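Local coordinates for GTPase activator-like protein (Chaetomium thermophilum, PDB 5HIU) that probably stimulates GTP hydrolysis by a small GTPase as the full-length TSC2 homologue, of which this chain is an all-helical N-terminal portion, at residues Arg287-Phe292 with Ser317-Leu322; Leu323-Thr326 with Gly330-Gln333. One frame throughout, in Å; residues are numbered along the deposited sequence.

Interaction 1: Arg287-Phe292 with Ser317-Leu322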
# COMPACT_ATOMS: atom_id res chain seq x y z
N ARG A 287 3.53 12.93 14.98
CA ARG A 287 4.31 12.39 16.10
C ARG A 287 5.20 11.23 15.68
O ARG A 287 6.39 11.18 16.03
CB ARG A 287 3.31 11.94 17.17
CG ARG A 287 3.90 11.28 18.41
CD ARG A 287 3.03 11.55 19.63
NE ARG A 287 1.60 11.46 19.32
CZ ARG A 287 0.83 10.39 19.52
NH1 ARG A 287 1.33 9.27 20.05
NH2 ARG A 287 -0.45 10.44 19.19
N ILE A 288 4.62 10.31 14.89
CA ILE A 288 5.34 9.16 14.32
C ILE A 288 6.46 9.63 13.42
O ILE A 288 7.60 9.18 13.54
CB ILE A 288 4.39 8.23 13.53
CG1 ILE A 288 3.50 7.44 14.49
CG2 ILE A 288 5.15 7.26 12.61
CD1 ILE A 288 2.26 6.85 13.86
N LEU A 289 6.12 10.51 12.48
CA LEU A 289 7.08 11.05 11.52
C LEU A 289 8.25 11.76 12.19
O LEU A 289 9.39 11.73 11.68
CB LEU A 289 6.38 12.06 10.60
CG LEU A 289 5.49 11.54 9.49
CD1 LEU A 289 4.64 12.68 8.95
CD2 LEU A 289 6.31 10.91 8.38
N LEU A 290 7.97 12.43 13.31
CA LEU A 290 9.02 13.12 14.05
C LEU A 290 9.85 12.11 14.78
O LEU A 290 11.08 12.21 14.79
CB LEU A 290 8.45 14.13 15.03
CG LEU A 290 7.91 15.41 14.40
CD1 LEU A 290 7.02 16.13 15.40
CD2 LEU A 290 9.04 16.30 13.91
N ASP A 291 9.17 11.13 15.40
CA ASP A 291 9.83 10.00 16.07
C ASP A 291 10.94 9.42 15.20
O ASP A 291 12.00 9.09 15.70
CB ASP A 291 8.84 8.87 16.42
CG ASP A 291 8.06 9.13 17.69
OD1 ASP A 291 8.42 10.02 18.49
OD2 ASP A 291 7.06 8.41 17.89
N PHE A 292 10.72 9.32 13.90
CA PHE A 292 11.76 8.81 13.02
C PHE A 292 12.99 9.69 13.14
O PHE A 292 14.11 9.20 13.04
CB PHE A 292 11.28 8.71 11.58
CG PHE A 292 10.13 7.77 11.40
CD1 PHE A 292 10.11 6.53 12.05
CD2 PHE A 292 9.05 8.11 10.58
CE1 PHE A 292 9.04 5.66 11.87
CE2 PHE A 292 7.98 7.24 10.41
CZ PHE A 292 7.97 6.02 11.06
N SER A 317 10.92 13.40 3.56
CA SER A 317 10.20 13.54 2.31
C SER A 317 8.75 13.90 2.60
O SER A 317 8.18 14.83 2.01
CB SER A 317 10.26 12.21 1.55
OG SER A 317 9.92 12.37 0.19
N VAL A 318 8.15 13.16 3.53
CA VAL A 318 6.74 13.29 3.82
C VAL A 318 6.51 14.58 4.60
O VAL A 318 5.50 15.25 4.41
CB VAL A 318 6.20 12.05 4.59
CG1 VAL A 318 4.83 12.33 5.17
CG2 VAL A 318 6.13 10.85 3.67
N LEU A 319 7.47 14.91 5.46
CA LEU A 319 7.39 16.14 6.25
C LEU A 319 7.48 17.37 5.36
O LEU A 319 6.75 18.33 5.54
CB LEU A 319 8.48 16.19 7.34
CG LEU A 319 8.13 15.38 8.60
CD1 LEU A 319 9.33 15.18 9.54
CD2 LEU A 319 6.98 16.04 9.33
N GLN A 320 8.39 17.35 4.41
CA GLN A 320 8.52 18.48 3.51
C GLN A 320 7.21 18.70 2.80
O GLN A 320 6.80 19.82 2.60
CB GLN A 320 9.62 18.21 2.50
CG GLN A 320 9.75 19.26 1.43
CD GLN A 320 11.00 19.06 0.60
OE1 GLN A 320 12.06 18.65 1.11
NE2 GLN A 320 10.88 19.34 -0.68
N LYS A 321 6.56 17.62 2.42
CA LYS A 321 5.28 17.70 1.73
C LYS A 321 4.18 18.12 2.72
O LYS A 321 3.40 19.03 2.44
CB LYS A 321 4.99 16.35 1.07
CG LYS A 321 3.86 16.34 0.06
CD LYS A 321 4.10 17.21 -1.17
CE LYS A 321 2.83 17.31 -2.02
NZ LYS A 321 2.85 18.45 -2.99
N LEU A 322 4.16 17.51 3.91
CA LEU A 322 3.18 17.88 4.91
C LEU A 322 3.26 19.34 5.29
O LEU A 322 2.24 20.02 5.32
CB LEU A 322 3.33 17.02 6.17
CG LEU A 322 2.16 17.10 7.16
CD1 LEU A 322 0.80 17.03 6.47
CD2 LEU A 322 2.24 15.99 8.19
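Leu289 of helix 281-294 packs against Val318, Leu319 and Leu322 of helix 302-322. It illustrates how, in an alpha-solenoid, the side-chain contacts between two short helical segments can all run through one leucine. The segments cross with 134° between their N-to-C directions, their axes 10.6 Å apart at closest approach, and no hydrogen bond passes between them.

The CG of Leu289 lies anti to its own carbonyl carbon (chi1 -76°), and from there both CD1 and CD2 touch Val318 CG1. Val318 answers with a single branch: its CG1 sits 3.8 Å from Leu289 CD1 and is equally close to CD2, bridging the fork of the leucine. The two side chains meet at about a right angle, so a methyl is presented to the fork rather than a flank to a flank. Leu319 behaves differently. It slides past Leu289 in the opposite direction, bringing its CD2 to 4.1 Å from Leu289 CD1, while its other methyl, CD1, stands 4.1 Å from Leu289 O and so packs against backbone. Leu322, one turn beyond Val318, adds a lesser touch, its CD2 lying 4.2 Å from Leu289 CD1. One methyl, Leu289 CD1, therefore meets side chains from three residues, and the contact is purely van der Waals and buried.

The same residues knit the pair into the stack of helices. Val318 also packs on Ser256 of helix 245-261, whereas Leu319 turns to Leu339 of helix 336-348 and Leu361 of helix 352-366. Neighbouring Leu290 reaches Leu338 and Leu339, so helix 336-348 packs against both helices of the pair.

Interaction 2: Leu323-Thr326 with Gly330-Gln333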
# COMPACT_ATOMS: atom_id res chain seq x y z
N LEU A 323 4.47 19.84 5.55
CA LEU A 323 4.67 21.21 5.99
C LEU A 323 4.20 22.30 5.02
O LEU A 323 4.20 23.46 5.38
CB LEU A 323 6.14 21.46 6.30
CG LEU A 323 6.62 20.80 7.59
CD1 LEU A 323 8.13 20.63 7.55
CD2 LEU A 323 6.22 21.62 8.81
N ARG A 324 3.85 21.95 3.78
CA ARG A 324 3.23 22.94 2.89
C ARG A 324 1.73 23.06 3.13
O ARG A 324 1.05 23.88 2.50
CB ARG A 324 3.44 22.55 1.44
CG ARG A 324 4.85 22.22 1.04
CD ARG A 324 4.84 21.86 -0.43
NE ARG A 324 6.15 21.44 -0.87
CZ ARG A 324 7.17 22.26 -1.09
NH1 ARG A 324 7.03 23.57 -0.90
NH2 ARG A 324 8.34 21.77 -1.50
N LYS A 325 1.20 22.23 4.03
CA LYS A 325 -0.23 22.22 4.28
C LYS A 325 -0.66 23.10 5.44
O LYS A 325 0.17 23.56 6.24
CB LYS A 325 -0.69 20.79 4.48
CG LYS A 325 -0.24 19.83 3.39
CD LYS A 325 -0.72 20.23 2.01
CE LYS A 325 -0.17 19.26 0.99
NZ LYS A 325 -0.76 19.48 -0.36
N THR A 326 -1.97 23.33 5.50
CA THR A 326 -2.62 24.27 6.42
C THR A 326 -3.81 23.62 7.12
O THR A 326 -4.50 22.80 6.52
CB THR A 326 -3.20 25.48 5.66
OG1 THR A 326 -4.20 25.01 4.74
CG2 THR A 326 -2.11 26.25 4.91
N GLY A 330 -7.08 20.87 6.11
CA GLY A 330 -7.46 19.74 6.95
C GLY A 330 -6.26 19.03 7.54
O GLY A 330 -6.42 18.03 8.23
N TYR A 331 -5.05 19.54 7.27
CA TYR A 331 -3.81 18.86 7.62
C TYR A 331 -3.32 19.27 9.00
O TYR A 331 -3.48 20.42 9.38
CB TYR A 331 -2.71 19.14 6.58
CG TYR A 331 -2.99 18.60 5.19
CD1 TYR A 331 -3.78 19.30 4.29
CD2 TYR A 331 -2.43 17.40 4.76
CE1 TYR A 331 -4.03 18.82 3.01
CE2 TYR A 331 -2.66 16.90 3.48
CZ TYR A 331 -3.47 17.62 2.60
OH TYR A 331 -3.71 17.14 1.33
N PRO A 332 -2.69 18.33 9.74
CA PRO A 332 -2.20 18.61 11.07
C PRO A 332 -0.95 19.47 11.02
O PRO A 332 -0.11 19.27 10.15
CB PRO A 332 -1.84 17.23 11.62
CG PRO A 332 -1.39 16.48 10.42
CD PRO A 332 -2.18 17.03 9.25
N GLN A 333 -0.82 20.40 11.95
CA GLN A 333 0.36 21.23 12.00
C GLN A 333 1.50 20.51 12.72
O GLN A 333 1.28 19.58 13.47
CB GLN A 333 0.04 22.58 12.66
CG GLN A 333 -0.34 23.68 11.66
CD GLN A 333 -1.40 23.24 10.66
OE1 GLN A 333 -2.53 22.92 11.04
NE2 GLN A 333 -1.05 23.23 9.37
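Lys325 lays its aliphatic chain over one face of the Tyr331 ring, a CH-pi contact within the loop that connects helices 302-322 and 336-348 of this alpha-solenoid. The methylenes, rather than the ammonium, cover the ring. The tightest point is at its root, where Lys325 CB lies 3.3 Å from Tyr331 CG. The lysine CG stands 3.5 Å from the ring centroid and only 12° off the ring normal, placing it almost squarely over the centre. A bend at chi2 (-59°) then leads the chain obliquely across the ring, so that CD comes to 3.7 Å from Tyr331 CE1, on the way toward the hydroxyl end. The ammonium ends near that hydroxyl rather than over the ring, with Lys325 NZ 4.1 Å from Tyr331 OH. Trp270 of helix 266-277 touches both side chains.

The other half is looser and more polar. Gln333, an exposed residue, folds back at chi2 and brings its amide alongside the backbone of Lys325 and Thr326, with NE2 3.5 Å from Thr326 CA. Within the turn, Thr326 OG1 accepts a hydrogen bond from Lys329 N, and Gly330 occupies a positive-phi conformation. A weak hydrogen bond links Tyr331 N to Thr326 O at 3.4 Å.

Overall arrangement
Interactions 1 and 2 follow one another along the chain: helix 302-322, which carries half of the first, runs directly into the loop folded by the second. Their centres are about 12 Å apart, and they meet at Leu322, whose CD1 lies 3.7 Å from Tyr331 CD2 and 4.1 Å from Pro332 CD. The buried aliphatic cluster thus extends into the tyrosine of the surface loop. Trp270 lies along the same seam, taking a cation-pi contact from Lys321 besides touching the loop. Interactions 1 and 2 together show a solenoid's greasy interior passing into a surface loop of mixed character. Both lie on the same side of the chain's centre.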